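Local atomic coordinates of colicin-m immunity protein (PDB entry 4AEQ), a protein that protects cells that carry the colicin M plasmid against killing by colicin M. Residues A[47-52]-A[69-74]. Numbering follows the deposited sequence. Where two conformers were deposited one is given.
Sequences PKITWE and VPFKAE
Two antiparallel strands pair here at the border of the four-stranded sheet of this YebF/Cmi-family fragment: strand 48-51, outermost within this chain, lies against strand 66-74, whose other edge bonds to strand 79-87. Lys48-Glu74 and Thr50-Lys72 are hydrogen-bonded pairs, alternating with the non-hydrogen-bonded pairs Ile49-Ala73 and Trp51-Phe71. The straightest regular bond runs from Thr50 N to Lys72 O (2.9 Å, 172°). Beyond them the pairing loosens: Glu52 N reaches Pro70 O only weakly, and a water donates to both Glu52 O and Pro70 O.

The face bearing Ile49, Trp51, Phe71 and Ala73 is apolar. Trp51 lies alongside Phe71, CE3 of its six-membered ring coming to 3.6 Å from Phe71 CB, while CZ3 touches Val69 CG1 at 3.6 Å; the two rings are oblique, planes at 59°. Ile49 CG2, anti to the backbone N, lies over the rim of one indole face and 3.8 Å from Phe71 CD2; CD1 turns to the small Ala73 CB. Helix 17-42 of the second subunit packs here, Tyr28 of that chain meeting Phe71 edge-to-face.

The other face is polar. Glu52 packs CB on the Pro70 ring and crosses the aliphatic part of Lys72 at about a right angle; the charged ends, Glu52 OE2 and Lys72 NZ, lie 4.1 Å apart, too far for a salt bridge. Thr50 OG1, in the crowded position between backbone N and carbonyl carbon (chi1 48°), donates to Glu74 OE2 at 2.8 Å from above the carboxylate plane. Glu74 bends at chi2 to bring OE2 back over the strands, although the acceptors Lys48 O and Lys72 O stand 2.9 and 3.1 Å from it. Crowded by carbonyl oxygens, this carboxylate may have a somewhat raised pKa, which the hydroxyl bond and a weak, long ion pair with Lys79 would oppose.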
ATOM      1  N   PRO A  47       5.579  14.605  -8.174  1.00 20.64           N
ATOM      2  CA  PRO A  47       4.856  15.060  -9.366  1.00 20.41           C
ATOM      3  C   PRO A  47       3.713  15.989  -8.996  1.00 20.50           C
ATOM      4  O   PRO A  47       3.259  15.979  -7.850  1.00 19.38           O
ATOM      5  CB  PRO A  47       4.295  13.759  -9.945  1.00 20.45           C
ATOM      6  CG  PRO A  47       4.209  12.833  -8.787  1.00 22.16           C
ATOM      7  CD  PRO A  47       5.391  13.166  -7.928  1.00 21.88           C
ATOM      8  N   LYS A  48       3.260  16.793  -9.951  1.00 23.40           N
ATOM      9  CA  LYS A  48       2.075  17.614  -9.752  1.00 26.08           C
ATOM     10  C   LYS A  48       0.859  16.724  -9.942  1.00 24.98           C
ATOM     11  O   LYS A  48       0.839  15.896 -10.852  1.00 22.45           O
ATOM     12  CB  LYS A  48       2.036  18.758 -10.766  1.00 32.26           C
ATOM     13  CG  LYS A  48       3.230  19.712 -10.699  1.00 44.88           C
ATOM     14  CD  LYS A  48       3.254  20.487  -9.390  1.00 49.76           C
ATOM     15  CE  LYS A  48       4.411  21.468  -9.361  1.00 55.43           C
ATOM     16  NZ  LYS A  48       4.364  22.432 -10.501  1.00 60.00           N
ATOM     17  N   ILE A  49      -0.152  16.891  -9.095  1.00 24.35           N
ATOM     18  CA  ILE A  49      -1.338  16.046  -9.168  1.00 24.34           C
ATOM     19  C   ILE A  49      -2.523  16.809  -9.753  1.00 26.48           C
ATOM     20  O   ILE A  49      -2.869  17.894  -9.285  1.00 26.50           O
ATOM     21  CB  ILE A  49      -1.740  15.484  -7.789  1.00 24.46           C
ATOM     22  CG1 ILE A  49      -0.566  14.768  -7.114  1.00 23.67           C
ATOM     23  CG2 ILE A  49      -2.923  14.539  -7.928  1.00 22.56           C
ATOM     24  CD1 ILE A  49      -0.043  13.584  -7.902  1.00 24.77           C
ATOM     25  N   THR A  50      -3.129  16.239 -10.789  1.00 21.52           N
ATOM     26  CA  THR A  50      -4.358  16.796 -11.333  0.53 22.97           C
ATOM     27  C   THR A  50      -5.499  15.815 -11.104  1.00 23.98           C
ATOM     28  O   THR A  50      -5.322  14.604 -11.171  1.00 22.54           O
ATOM     29  CB  THR A  50      -4.234  17.151 -12.826  0.53 24.78           C
ATOM     30  OG1 THR A  50      -3.649  16.055 -13.534  0.53 22.53           O
ATOM     31  CG2 THR A  50      -3.360  18.383 -13.007  0.53 28.51           C
ATOM     32  N   TRP A  51      -6.673  16.352 -10.809  1.00 23.27           N
ATOM     33  CA  TRP A  51      -7.802  15.521 -10.426  1.00 23.91           C
ATOM     34  C   TRP A  51      -8.805  15.309 -11.546  1.00 26.49           C
ATOM     35  O   TRP A  51      -8.989  16.167 -12.406  1.00 30.84           O
ATOM     36  CB  TRP A  51      -8.493  16.100  -9.190  1.00 23.30           C
ATOM     37  CG  TRP A  51      -7.564  16.259  -8.036  1.00 23.45           C
ATOM     38  CD1 TRP A  51      -7.039  17.425  -7.560  1.00 27.03           C
ATOM     39  CD2 TRP A  51      -7.026  15.211  -7.218  1.00 22.45           C
ATOM     40  NE1 TRP A  51      -6.217  17.170  -6.489  1.00 25.99           N
ATOM     41  CE2 TRP A  51      -6.190  15.823  -6.262  1.00 25.94           C
ATOM     42  CE3 TRP A  51      -7.170  13.822  -7.205  1.00 18.62           C
ATOM     43  CZ2 TRP A  51      -5.507  15.086  -5.297  1.00 24.93           C
ATOM     44  CZ3 TRP A  51      -6.491  13.096  -6.244  1.00 22.21           C
ATOM     45  CH2 TRP A  51      -5.669  13.728  -5.304  1.00 24.87           C
ATOM     46  N   GLU A  52      -9.423  14.134 -11.538  1.00 23.04           N
ATOM     47  CA  GLU A  52     -10.505  13.818 -12.453  1.00 27.32           C
ATOM     48  C   GLU A  52     -11.759  13.593 -11.617  1.00 27.06           C
ATOM     49  O   GLU A  52     -11.668  13.310 -10.422  1.00 23.75           O
ATOM     50  CB  GLU A  52     -10.149  12.585 -13.276  1.00 32.43           C
ATOM     51  CG  GLU A  52      -8.824  12.744 -14.009  1.00 40.74           C
ATOM     52  CD  GLU A  52      -8.430  11.528 -14.818  1.00 48.09           C
ATOM     53  OE1 GLU A  52      -9.123  10.490 -14.732  1.00 47.65           O
ATOM     54  OE2 GLU A  52      -7.418  11.617 -15.543  1.00 52.00           O
ATOM     55  N   VAL A  69     -10.853   7.373  -6.625  1.00 11.84           N
ATOM     56  CA  VAL A  69     -10.346   8.696  -6.918  1.00 12.70           C
ATOM     57  C   VAL A  69      -9.333   8.602  -8.048  1.00 12.67           C
ATOM     58  O   VAL A  69      -8.188   8.198  -7.837  1.00 15.13           O
ATOM     59  CB  VAL A  69      -9.621   9.253  -5.681  1.00 12.27           C
ATOM     60  CG1 VAL A  69      -9.126  10.670  -5.927  1.00 15.63           C
ATOM     61  CG2 VAL A  69     -10.535   9.186  -4.458  1.00 16.04           C
ATOM     62  N   PRO A  70      -9.747   9.003  -9.255  1.00 15.02           N
ATOM     63  CA  PRO A  70      -8.846   9.058 -10.405  1.00 15.75           C
ATOM     64  C   PRO A  70      -7.977  10.300 -10.349  1.00 16.60           C
ATOM     65  O   PRO A  70      -8.452  11.356  -9.930  1.00 14.70           O
ATOM     66  CB  PRO A  70      -9.804   9.129 -11.592  1.00 16.94           C
ATOM     67  CG  PRO A  70     -11.003   9.821 -11.051  1.00 19.32           C
ATOM     68  CD  PRO A  70     -11.125   9.383  -9.613  1.00 16.01           C
ATOM     69  N   PHE A  71      -6.730  10.194 -10.789  1.00 14.16           N
ATOM     70  CA  PHE A  71      -5.887  11.379 -10.875  1.00 12.22           C
ATOM     71  C   PHE A  71      -4.753  11.156 -11.861  1.00 15.10           C
ATOM     72  O   PHE A  71      -4.464  10.024 -12.231  1.00 13.43           O
ATOM     73  CB  PHE A  71      -5.351  11.792  -9.496  1.00 14.22           C
ATOM     74  CG  PHE A  71      -4.458  10.765  -8.850  1.00 15.65           C
ATOM     75  CD1 PHE A  71      -4.993   9.737  -8.091  1.00 15.79           C
ATOM     76  CD2 PHE A  71      -3.081  10.846  -8.978  1.00 15.76           C
ATOM     77  CE1 PHE A  71      -4.177   8.800  -7.486  1.00 14.99           C
ATOM     78  CE2 PHE A  71      -2.258   9.910  -8.378  1.00 14.47           C
ATOM     79  CZ  PHE A  71      -2.804   8.887  -7.631  1.00 16.13           C
ATOM     80  N   LYS A  72      -4.133  12.244 -12.291  1.00 15.71           N
ATOM     81  CA  LYS A  72      -2.961  12.185 -13.146  1.00 18.69           C
ATOM     82  C   LYS A  72      -1.780  12.785 -12.398  1.00 19.83           C
ATOM     83  O   LYS A  72      -1.923  13.800 -11.727  1.00 21.71           O
ATOM     84  CB  LYS A  72      -3.208  12.961 -14.438  1.00 20.82           C
ATOM     85  CG  LYS A  72      -4.192  12.295 -15.379  1.00 25.74           C
ATOM     86  CD  LYS A  72      -4.637  13.239 -16.483  1.00 36.17           C
ATOM     87  CE  LYS A  72      -5.552  14.326 -15.941  1.00 43.43           C
ATOM     88  NZ  LYS A  72      -6.064  15.223 -17.015  1.00 48.11           N
ATOM     89  N   ALA A  73      -0.622  12.145 -12.500  1.00 17.51           N
ATOM     90  CA  ALA A  73       0.597  12.673 -11.903  1.00 18.38           C
ATOM     91  C   ALA A  73       1.536  13.106 -13.024  1.00 18.40           C
ATOM     92  O   ALA A  73       1.730  12.365 -13.986  1.00 18.33           O
ATOM     93  CB  ALA A  73       1.256  11.621 -11.022  1.00 19.72           C
ATOM     94  N   GLU A  74       2.106  14.301 -12.899  1.00 17.76           N
ATOM     95  CA  GLU A  74       2.919  14.893 -13.958  1.00 22.51           C
ATOM     96  C   GLU A  74       4.305  15.267 -13.455  1.00 21.26           C
ATOM     97  O   GLU A  74       4.441  16.042 -12.509  1.00 24.40           O
ATOM     98  CB  GLU A  74       2.229  16.136 -14.525  1.00 33.77           C
ATOM     99  CG  GLU A  74       0.785  15.906 -14.923  1.00 44.74           C
ATOM    100  CD  GLU A  74      -0.186  16.789 -14.161  1.00 51.05           C
ATOM    101  OE1 GLU A  74      -0.288  17.991 -14.494  1.00 54.05           O
ATOM    102  OE2 GLU A  74      -0.848  16.279 -13.230  1.00 48.48           O
TER
HETATM  103  O   HOH W   1     -10.199  12.718  -8.350  1.00 23.20           O